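Local atomic coordinates of putative glycosylhydrolase (Parabacteroides distasonis, PDB entry 3S5Q), a protein that is probably a carbohydrate-active hydrolase with a concanavalin A-like beta-sandwich fold, assigned to the 3-keto-disaccharide hydrolase family. Residues A[30-35]-A[52-57]; A[66-71]-A[202-207]; A[116-121]-A[177-182]. All coordinates share one frame; numbering follows the deposited sequence. Where two conformers were deposited one is given.

The three contacts follow one chain through a sandwich of two antiparallel sheets. Contact 1 comes first and pairs strands 31-32 and 53-55 at one margin of the five-stranded sheet. Contact 2, its centre about 17 Å from that of contact 1, joins strands 62-70 and 204-213 within the other sheet, and so ties an early strand to the last one. Contact 3 falls between these two strands in sequence; it brings together two loops, 116-121 and 177-182, and its centre lies about 23 Å from that of contact 2, across the middle of the chain. Thus contacts 1 and 2 build the sheets themselves, whereas contact 3 packs the long connections between strands.

Contact 1 (A[30-35]-A[52-57]); sequences NADYDS and SIWTKV
Ile53 and Tyr33 form the close-packed side of this contact, lying alongside each other with Ile53 CG1 3.7 Å from Tyr33 CB. Ile53 holds CG1 anti to its backbone N (chi1 -178°), and the same branch thereby also reaches Ala31, whose CB lies 3.9 Å from Ile53 CG1. A small methyl and a branched aliphatic chain suit this buried side, which Trp38 and Leu195 help to cover. Between the strands, Asp32 N donates to Trp54 O at 2.7 Å, and Trp54 N returns a bond to Asp32 O at 2.9 Å. This antiparallel hydrogen-bonded pair joins strand 31-32, the outermost on this side of the five-stranded sheet of the concanavalin A-like sandwich, to strand 53-55, which pairs on with 192-195. On the face that carries Asp32 and Trp54 the fit is looser. Asp32 CB lies 4.1 Å from Trp54 CB; Asp32 is exposed, as befits a charged residue on an edge strand, whereas the tryptophan is buried and meets Trp88 edge-to-face. Pairing frays toward Lys56, whose N makes a weak 3.3 Å bond to Asn30 O, and a water bridges the same two atoms. The extended lysine chain lies over the backbone of Asn30 and Ala31, its NZ bonded to Ser29 O. At the other end a second water joins Asp34 N to Ser52 O.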
loop_
_atom_site.group_PDB
_atom_site.type_symbol
_atom_site.label_atom_id
_atom_site.label_comp_id
_atom_site.label_asym_id
_atom_site.label_seq_id
_atom_site.Cartn_x
_atom_site.Cartn_y
_atom_site.Cartn_z
ATOM N N ASN A 30 8.154 8.357 -15.621
ATOM C CA ASN A 30 7.070 9.108 -15.008
ATOM C C ASN A 30 7.064 8.919 -13.481
ATOM O O ASN A 30 6.032 9.109 -12.823
ATOM C CB ASN A 30 5.721 8.689 -15.617
ATOM C CG ASN A 30 5.330 7.246 -15.260
ATOM O OD1 ASN A 30 6.196 6.384 -15.043
ATOM N ND2 ASN A 30 4.026 6.986 -15.186
ATOM N N ALA A 31 8.211 8.516 -12.932
ATOM C CA ALA A 31 8.362 8.338 -11.477
ATOM C C ALA A 31 9.480 9.209 -10.932
ATOM O O ALA A 31 10.447 9.487 -11.643
ATOM C CB ALA A 31 8.644 6.867 -11.126
ATOM N N ASP A 32 9.322 9.612 -9.671
ATOM C CA ASP A 32 10.366 10.271 -8.908
ATOM C C ASP A 32 11.009 9.264 -7.951
ATOM O O ASP A 32 10.361 8.774 -7.010
ATOM C CB ASP A 32 9.786 11.441 -8.113
ATOM C CG ASP A 32 10.833 12.171 -7.321
ATOM O OD1 ASP A 32 11.264 11.669 -6.257
ATOM O OD2 ASP A 32 11.233 13.261 -7.766
ATOM N N TYR A 33 12.273 8.967 -8.181
ATOM C CA TYR A 33 12.983 8.005 -7.353
ATOM C C TYR A 33 14.492 8.250 -7.426
ATOM O O TYR A 33 14.967 9.023 -8.269
ATOM C CB TYR A 33 12.663 6.578 -7.824
ATOM C CG TYR A 33 13.127 6.303 -9.223
ATOM C CD1 TYR A 33 12.476 6.851 -10.315
ATOM C CD2 TYR A 33 14.216 5.480 -9.466
ATOM C CE1 TYR A 33 12.891 6.591 -11.594
ATOM C CE2 TYR A 33 14.636 5.222 -10.748
ATOM C CZ TYR A 33 13.979 5.781 -11.800
ATOM O OH TYR A 33 14.406 5.523 -13.074
ATOM N N ASP A 34 15.225 7.612 -6.512
ATOM C CA ASP A 34 16.675 7.498 -6.611
ATOM C C ASP A 34 17.003 6.225 -7.361
ATOM O O ASP A 34 16.730 5.129 -6.887
ATOM C CB ASP A 34 17.296 7.424 -5.217
ATOM C CG ASP A 34 18.813 7.652 -5.221
ATOM O OD1 ASP A 34 19.565 7.071 -6.068
ATOM O OD2 ASP A 34 19.250 8.427 -4.339
ATOM N N SER A 35 17.632 6.374 -8.516
ATOM C CA SER A 35 17.962 5.238 -9.361
ATOM C C SER A 35 18.927 4.246 -8.708
ATOM O O SER A 35 19.077 3.113 -9.189
ATOM C CB SER A 35 18.512 5.705 -10.709
ATOM O OG SER A 35 19.677 6.479 -10.528
ATOM N N SER A 52 11.475 6.162 -0.951
ATOM C CA SER A 52 10.257 5.789 -1.666
ATOM C C SER A 52 10.330 6.128 -3.154
ATOM O O SER A 52 11.224 6.871 -3.603
ATOM C CB SER A 52 9.033 6.457 -1.034
ATOM O OG SER A 52 9.131 7.853 -1.167
ATOM N N ILE A 53 9.406 5.542 -3.911
ATOM C CA ILE A 53 9.210 5.864 -5.334
ATOM C C ILE A 53 7.835 6.504 -5.482
ATOM O O ILE A 53 6.855 6.025 -4.900
ATOM C CB ILE A 53 9.413 4.644 -6.306
ATOM C CG1 ILE A 53 9.251 5.063 -7.768
ATOM C CG2 ILE A 53 8.476 3.505 -6.053
ATOM C CD1 ILE A 53 9.852 4.061 -8.725
ATOM N N TRP A 54 7.769 7.602 -6.248
ATOM C CA TRP A 54 6.566 8.419 -6.336
ATOM C C TRP A 54 6.128 8.662 -7.770
ATOM O O TRP A 54 6.949 8.759 -8.684
ATOM C CB TRP A 54 6.808 9.804 -5.737
ATOM C CG TRP A 54 7.229 9.811 -4.335
ATOM C CD1 TRP A 54 8.491 9.976 -3.871
ATOM C CD2 TRP A 54 6.383 9.679 -3.183
ATOM N NE1 TRP A 54 8.493 9.958 -2.486
ATOM C CE2 TRP A 54 7.209 9.808 -2.042
ATOM C CE3 TRP A 54 4.993 9.517 -3.001
ATOM C CZ2 TRP A 54 6.711 9.725 -0.746
ATOM C CZ3 TRP A 54 4.495 9.448 -1.703
ATOM C CH2 TRP A 54 5.358 9.537 -0.592
ATOM N N THR A 55 4.823 8.784 -7.940
ATOM C CA THR A 55 4.262 9.243 -9.185
ATOM C C THR A 55 4.649 10.722 -9.331
ATOM O O THR A 55 4.937 11.416 -8.335
ATOM C CB THR A 55 2.722 9.086 -9.192
ATOM O OG1 THR A 55 2.139 9.851 -8.111
ATOM C CG2 THR A 55 2.306 7.592 -9.112
ATOM N N LYS A 56 4.679 11.178 -10.577
ATOM C CA LYS A 56 4.880 12.581 -10.890
ATOM C C LYS A 56 3.587 13.370 -10.995
ATOM O O LYS A 56 3.623 14.604 -11.052
ATOM C CB LYS A 56 5.650 12.696 -12.207
ATOM C CG LYS A 56 7.131 12.464 -12.045
ATOM C CD LYS A 56 7.841 12.514 -13.370
ATOM C CE LYS A 56 9.325 12.772 -13.188
ATOM N NZ LYS A 56 10.005 12.716 -14.500
ATOM N N VAL A 57 2.455 12.669 -11.057
ATOM C CA VAL A 57 1.138 13.312 -11.130
ATOM C C VAL A 57 0.338 12.877 -9.900
ATOM O O VAL A 57 0.608 11.842 -9.321
ATOM C CB VAL A 57 0.382 12.983 -12.491
ATOM C CG1 VAL A 57 1.346 12.942 -13.676
ATOM C CG2 VAL A 57 -0.351 11.696 -12.435
HETATM O O HOH W 1 3.347 9.585 -12.725
HETATM O O HOH W 2 13.895 6.623 -4.237
#

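Contact 2 (A[66-71]-A[202-207]); sequences LEFKTD and SNIWFR
Arg207 and Glu67 form a salt bridge in which two nitrogens converge on one carboxylate oxygen: NE is 2.9 Å and NH2 3.1 Å from Glu67 OE1. Arg207 CG sits between backbone N and carbonyl carbon (chi1 78°), and the extended chain carries the guanidinium to Glu67. That oxygen lies in the guanidinium plane, but NE meets it from 42° above the carboxylate plane, whereas NH2 comes on the syn side. Opposite charges suit neighbouring positions on one face of a sheet. Farther along this face, the Trp205 indole turns its edge to Lys69 O, with CE3 3.5 Å from it, and to CB of Asp71. On the face carrying Phe68 and Phe206, Leu66 CD1 sits in the ring plane at the edge of Phe206, 3.8 Å from CD2. These apolar groups point at the opposing sheet, where Ile97 touches both phenylalanines. Backbone bonds fix the register, such as Lys69 N to Trp205 O at 2.9 Å. Farther out, Trp135 makes a cation-pi contact with Arg207 and touches Glu67, Lys69 and Trp205. Such alternation of an apolar inner face with a polar and aromatic outer one is typical of antiparallel strands in a concanavalin A-like beta-sandwich.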
loop_
_atom_site.group_PDB
_atom_site.type_symbol
_atom_site.label_atom_id
_atom_site.label_comp_id
_atom_site.label_asym_id
_atom_site.label_seq_id
_atom_site.Cartn_x
_atom_site.Cartn_y
_atom_site.Cartn_z
ATOM N N LEU A 66 -2.223 -3.901 -7.220
ATOM C CA LEU A 66 -0.844 -4.281 -7.318
ATOM C C LEU A 66 -0.614 -5.635 -6.725
ATOM O O LEU A 66 -1.431 -6.117 -5.961
ATOM C CB LEU A 66 0.031 -3.282 -6.568
ATOM C CG LEU A 66 -0.312 -3.220 -5.060
ATOM C CD1 LEU A 66 0.919 -3.399 -4.245
ATOM C CD2 LEU A 66 -1.086 -1.913 -4.749
ATOM N N GLU A 67 0.537 -6.204 -7.050
ATOM C CA GLU A 67 1.019 -7.391 -6.390
ATOM C C GLU A 67 2.300 -7.095 -5.645
ATOM O O GLU A 67 3.085 -6.235 -6.053
ATOM C CB GLU A 67 1.235 -8.507 -7.398
ATOM C CG GLU A 67 -0.023 -8.829 -8.180
ATOM C CD GLU A 67 -0.009 -10.215 -8.828
ATOM O OE1 GLU A 67 1.035 -10.893 -8.745
ATOM O OE2 GLU A 67 -1.050 -10.585 -9.439
ATOM N N PHE A 68 2.481 -7.741 -4.506
ATOM C CA PHE A 68 3.730 -7.600 -3.761
ATOM C C PHE A 68 4.096 -8.926 -3.178
ATOM O O PHE A 68 3.228 -9.736 -2.910
ATOM C CB PHE A 68 3.630 -6.524 -2.654
ATOM C CG PHE A 68 2.708 -6.876 -1.507
ATOM C CD1 PHE A 68 3.163 -7.636 -0.429
ATOM C CD2 PHE A 68 1.376 -6.407 -1.480
ATOM C CE1 PHE A 68 2.308 -7.972 0.599
ATOM C CE2 PHE A 68 0.524 -6.731 -0.448
ATOM C CZ PHE A 68 1.005 -7.503 0.613
ATOM N N LYS A 69 5.396 -9.151 -3.020
ATOM C CA LYS A 69 5.941 -10.367 -2.437
ATOM C C LYS A 69 6.814 -9.932 -1.261
ATOM O O LYS A 69 7.560 -8.950 -1.366
ATOM C CB LYS A 69 6.789 -11.116 -3.468
ATOM C CG LYS A 69 7.469 -12.364 -2.924
ATOM C CD LYS A 69 8.375 -12.997 -3.940
ATOM C CE LYS A 69 7.620 -13.845 -4.942
ATOM N NZ LYS A 69 8.486 -14.891 -5.521
ATOM N N THR A 70 6.709 -10.632 -0.139
ATOM C CA THR A 70 7.511 -10.315 1.041
ATOM C C THR A 70 8.643 -11.328 1.175
ATOM O O THR A 70 8.641 -12.382 0.543
ATOM C CB THR A 70 6.668 -10.330 2.382
ATOM O OG1 THR A 70 6.273 -11.676 2.673
ATOM C CG2 THR A 70 5.446 -9.451 2.300
ATOM N N ASP A 71 9.617 -10.975 1.993
ATOM C CA ASP A 71 10.553 -11.955 2.596
ATOM C C ASP A 71 10.333 -11.891 4.102
ATOM O O ASP A 71 9.502 -11.107 4.595
ATOM C CB ASP A 71 12.010 -11.629 2.249
ATOM C CG ASP A 71 12.965 -12.834 2.432
ATOM O OD1 ASP A 71 12.588 -13.894 3.036
ATOM O OD2 ASP A 71 14.120 -12.700 1.993
ATOM N N SER A 202 14.911 -6.602 5.313
ATOM C CA SER A 202 14.466 -7.536 4.282
ATOM C C SER A 202 13.733 -6.840 3.133
ATOM O O SER A 202 13.131 -5.735 3.257
ATOM C CB SER A 202 13.587 -8.622 4.886
ATOM O OG SER A 202 12.658 -8.019 5.761
ATOM N N ASN A 203 13.779 -7.541 2.012
ATOM C CA ASN A 203 13.398 -6.978 0.739
ATOM C C ASN A 203 11.908 -7.010 0.449
ATOM O O ASN A 203 11.191 -7.876 0.931
ATOM C CB ASN A 203 14.156 -7.689 -0.361
ATOM C CG ASN A 203 15.608 -7.322 -0.364
ATOM O OD1 ASN A 203 15.987 -6.140 -0.252
ATOM N ND2 ASN A 203 16.441 -8.330 -0.452
ATOM N N ILE A 204 11.478 -6.045 -0.357
ATOM C CA ILE A 204 10.110 -5.968 -0.857
ATOM C C ILE A 204 10.172 -6.010 -2.387
ATOM O O ILE A 204 11.022 -5.354 -2.962
ATOM C CB ILE A 204 9.369 -4.644 -0.354
ATOM C CG1 ILE A 204 7.927 -4.617 -0.811
ATOM C CG2 ILE A 204 10.066 -3.325 -0.818
ATOM C CD1 ILE A 204 7.065 -5.701 -0.269
ATOM N N TRP A 205 9.275 -6.766 -3.031
ATOM C CA TRP A 205 9.171 -6.773 -4.507
ATOM C C TRP A 205 7.744 -6.428 -4.897
ATOM O O TRP A 205 6.805 -6.908 -4.255
ATOM C CB TRP A 205 9.554 -8.142 -5.106
ATOM C CG TRP A 205 10.938 -8.584 -4.788
ATOM C CD1 TRP A 205 12.056 -8.367 -5.541
ATOM C CD2 TRP A 205 11.363 -9.330 -3.638
ATOM N NE1 TRP A 205 13.151 -8.902 -4.921
ATOM C CE2 TRP A 205 12.759 -9.512 -3.755
ATOM C CE3 TRP A 205 10.705 -9.857 -2.518
ATOM C CZ2 TRP A 205 13.518 -10.224 -2.796
ATOM C CZ3 TRP A 205 11.475 -10.586 -1.553
ATOM C CH2 TRP A 205 12.858 -10.748 -1.713
ATOM N N PHE A 206 7.590 -5.618 -5.943
ATOM C CA PHE A 206 6.258 -5.275 -6.494
ATOM C C PHE A 206 6.181 -5.689 -7.963
ATOM O O PHE A 206 7.211 -5.744 -8.650
ATOM C CB PHE A 206 6.019 -3.768 -6.441
ATOM C CG PHE A 206 5.958 -3.206 -5.065
ATOM C CD1 PHE A 206 7.117 -2.731 -4.423
ATOM C CD2 PHE A 206 4.740 -3.104 -4.399
ATOM C CE1 PHE A 206 7.040 -2.157 -3.118
ATOM C CE2 PHE A 206 4.662 -2.532 -3.109
ATOM C CZ PHE A 206 5.792 -2.058 -2.478
ATOM N N ARG A 207 4.966 -5.993 -8.426
ATOM C CA ARG A 207 4.714 -6.149 -9.849
ATOM C C ARG A 207 3.259 -5.865 -10.211
ATOM O O ARG A 207 2.358 -5.779 -9.337
ATOM C CB ARG A 207 5.114 -7.537 -10.353
ATOM C CG ARG A 207 4.099 -8.643 -10.029
ATOM C CD ARG A 207 4.645 -10.048 -10.357
ATOM N NE ARG A 207 3.597 -11.044 -10.120
ATOM C CZ ARG A 207 3.620 -12.306 -10.518
ATOM N NH1 ARG A 207 4.643 -12.799 -11.212
ATOM N NH2 ARG A 207 2.604 -13.084 -10.206
HETATM O O HOH W 3 14.718 -9.981 2.215
#

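Contact 3 (A[116-121]-A[177-182]); sequences SIYGHK and PEWLPI. With EDO (1,2-ethanediol), chain E.
Two connecting loops of the beta-sandwich meet here, a classic beta bulge in 116-121 and a type I beta turn running from Pro177 to Leu180. Leu180 presses its CD1 methyl between two rings of the bulge loop: it is 3.8 Å from CD2 of Tyr118 and sits at the edge of the His120 imidazole, 3.7 Å from CE1. A compact branched chain suits this buried position, which Ile89 also covers. Tyr118 holds its ring carbon CG anti to the backbone N (chi1 179°), sending the phenol out toward Trp179, which it crosses at about a right angle. The Tyr118 hydroxyl lies in the indole plane at its edge, with OH 3.6 Å from CZ2 of Trp179, and Pro177 CB covers the centre of one indole face, so the turn packs upon itself. Pro177 CD also lies 3.5 Å from both O and CA of Gly119. Glycine suits this place: its phi is positive (78°), and the proline ring lies where the backbone has no side chain. Ile117 O accepts the backbone N-H groups of both His120 and Lys121, which defines the bulge. His120 is held by ring stacking with Tyr184 and by a bond from ND1 to Tyr118 O of 2.8 Å. His120 NE2 lies 2.7 Å from a water that donates to the carbonyl oxygens of both Leu180 and Ile182.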
loop_
_atom_site.group_PDB
_atom_site.type_symbol
_atom_site.label_atom_id
_atom_site.label_comp_id
_atom_site.label_asym_id
_atom_site.label_seq_id
_atom_site.Cartn_x
_atom_site.Cartn_y
_atom_site.Cartn_z
ATOM N N SER A 116 -3.339 -2.522 6.900
ATOM C CA SER A 116 -3.933 -1.488 7.737
ATOM C C SER A 116 -3.791 -0.138 7.051
ATOM O O SER A 116 -2.855 0.089 6.264
ATOM C CB SER A 116 -3.263 -1.436 9.115
ATOM O OG SER A 116 -1.891 -1.108 9.010
ATOM N N ILE A 117 -4.727 0.762 7.349
ATOM C CA ILE A 117 -4.514 2.186 7.154
ATOM C C ILE A 117 -3.678 2.459 8.391
ATOM O O ILE A 117 -4.185 2.508 9.523
ATOM C CB ILE A 117 -5.828 2.951 7.142
ATOM C CG1 ILE A 117 -6.651 2.543 5.904
ATOM C CG2 ILE A 117 -5.604 4.500 7.188
ATOM C CD1 ILE A 117 -8.099 2.947 5.974
ATOM N N TYR A 118 -2.374 2.489 8.184
ATOM C CA TYR A 118 -1.375 2.391 9.255
ATOM C C TYR A 118 -1.681 3.360 10.419
ATOM O O TYR A 118 -1.841 4.544 10.201
ATOM C CB TYR A 118 0.037 2.655 8.674
ATOM C CG TYR A 118 1.115 2.598 9.703
ATOM C CD1 TYR A 118 1.559 1.377 10.186
ATOM C CD2 TYR A 118 1.690 3.766 10.221
ATOM C CE1 TYR A 118 2.509 1.290 11.139
ATOM C CE2 TYR A 118 2.702 3.685 11.210
ATOM C CZ TYR A 118 3.100 2.438 11.658
ATOM O OH TYR A 118 4.091 2.299 12.621
ATOM N N GLY A 119 -1.758 2.818 11.639
ATOM C CA GLY A 119 -1.926 3.628 12.865
ATOM C C GLY A 119 -3.349 4.117 13.113
ATOM O O GLY A 119 -3.614 4.720 14.176
ATOM N N HIS A 120 -4.270 3.812 12.182
ATOM C CA HIS A 120 -5.650 4.276 12.223
ATOM C C HIS A 120 -6.731 3.183 12.190
ATOM O O HIS A 120 -7.738 3.283 12.906
ATOM C CB HIS A 120 -5.914 5.311 11.069
ATOM C CG HIS A 120 -5.039 6.541 11.173
ATOM N ND1 HIS A 120 -3.675 6.515 10.920
ATOM C CD2 HIS A 120 -5.332 7.820 11.539
ATOM C CE1 HIS A 120 -3.170 7.723 11.130
ATOM N NE2 HIS A 120 -4.160 8.543 11.486
ATOM N N LYS A 121 -6.581 2.203 11.312
ATOM C CA LYS A 121 -7.549 1.099 11.227
ATOM C C LYS A 121 -6.901 -0.155 10.663
ATOM O O LYS A 121 -6.311 -0.126 9.560
ATOM C CB LYS A 121 -8.777 1.492 10.389
ATOM C CG LYS A 121 -9.838 0.339 10.406
ATOM C CD LYS A 121 -11.203 0.767 10.115
ATOM C CE LYS A 121 -12.242 -0.278 10.555
ATOM N NZ LYS A 121 -13.631 0.024 9.958
ATOM N N PRO A 177 -0.326 6.963 16.164
ATOM C CA PRO A 177 1.087 7.291 16.349
ATOM C C PRO A 177 1.338 8.790 16.377
ATOM O O PRO A 177 0.711 9.543 15.603
ATOM C CB PRO A 177 1.786 6.605 15.161
ATOM C CG PRO A 177 0.879 5.446 14.826
ATOM C CD PRO A 177 -0.528 5.986 15.069
ATOM N N GLU A 178 2.216 9.194 17.298
ATOM C CA GLU A 178 2.514 10.614 17.576
ATOM C C GLU A 178 2.942 11.374 16.330
ATOM O O GLU A 178 2.669 12.580 16.189
ATOM C CB GLU A 178 3.633 10.767 18.630
ATOM N N TRP A 179 3.621 10.653 15.438
ATOM C CA TRP A 179 4.187 11.202 14.213
ATOM C C TRP A 179 3.175 11.287 13.036
ATOM O O TRP A 179 3.556 11.678 11.928
ATOM C CB TRP A 179 5.458 10.380 13.835
ATOM C CG TRP A 179 5.219 8.933 13.523
ATOM C CD1 TRP A 179 4.923 8.391 12.294
ATOM C CD2 TRP A 179 5.294 7.827 14.433
ATOM N NE1 TRP A 179 4.756 7.027 12.398
ATOM C CE2 TRP A 179 4.994 6.648 13.691
ATOM C CE3 TRP A 179 5.526 7.720 15.799
ATOM C CZ2 TRP A 179 4.942 5.384 14.271
ATOM C CZ3 TRP A 179 5.506 6.411 16.391
ATOM C CH2 TRP A 179 5.219 5.286 15.633
ATOM N N LEU A 180 1.902 10.921 13.287
ATOM C CA LEU A 180 0.809 11.059 12.323
ATOM C C LEU A 180 -0.279 11.977 12.929
ATOM O O LEU A 180 -1.359 11.499 13.303
ATOM C CB LEU A 180 0.220 9.678 11.956
ATOM C CG LEU A 180 1.193 8.610 11.408
ATOM C CD1 LEU A 180 0.457 7.244 11.213
ATOM C CD2 LEU A 180 1.854 9.100 10.112
ATOM N N PRO A 181 0.024 13.288 13.050
ATOM C CA PRO A 181 -0.796 14.157 13.913
ATOM C C PRO A 181 -2.035 14.772 13.254
ATOM O O PRO A 181 -2.852 15.351 13.957
ATOM C CB PRO A 181 0.199 15.265 14.364
ATOM C CG PRO A 181 1.269 15.299 13.306
ATOM C CD PRO A 181 1.332 13.895 12.719
ATOM N N ILE A 182 -2.167 14.689 11.929
ATOM C CA ILE A 182 -3.227 15.421 11.269
ATOM C C ILE A 182 -4.495 14.597 11.298
ATOM O O ILE A 182 -4.458 13.452 10.891
ATOM C CB ILE A 182 -2.884 15.773 9.797
ATOM C CG1 ILE A 182 -1.435 16.310 9.679
ATOM C CG2 ILE A 182 -3.968 16.749 9.226
ATOM C CD1 ILE A 182 -1.135 17.479 10.550
HETATM C C1 EDO E . -14.436 -4.223 6.402
HETATM O O1 EDO E . -15.678 -4.597 5.764
HETATM C C2 EDO E . -14.570 -3.731 7.852
HETATM O O2 EDO E . -13.501 -2.825 8.196
HETATM O O HOH W 4 -3.876 11.136 12.191
#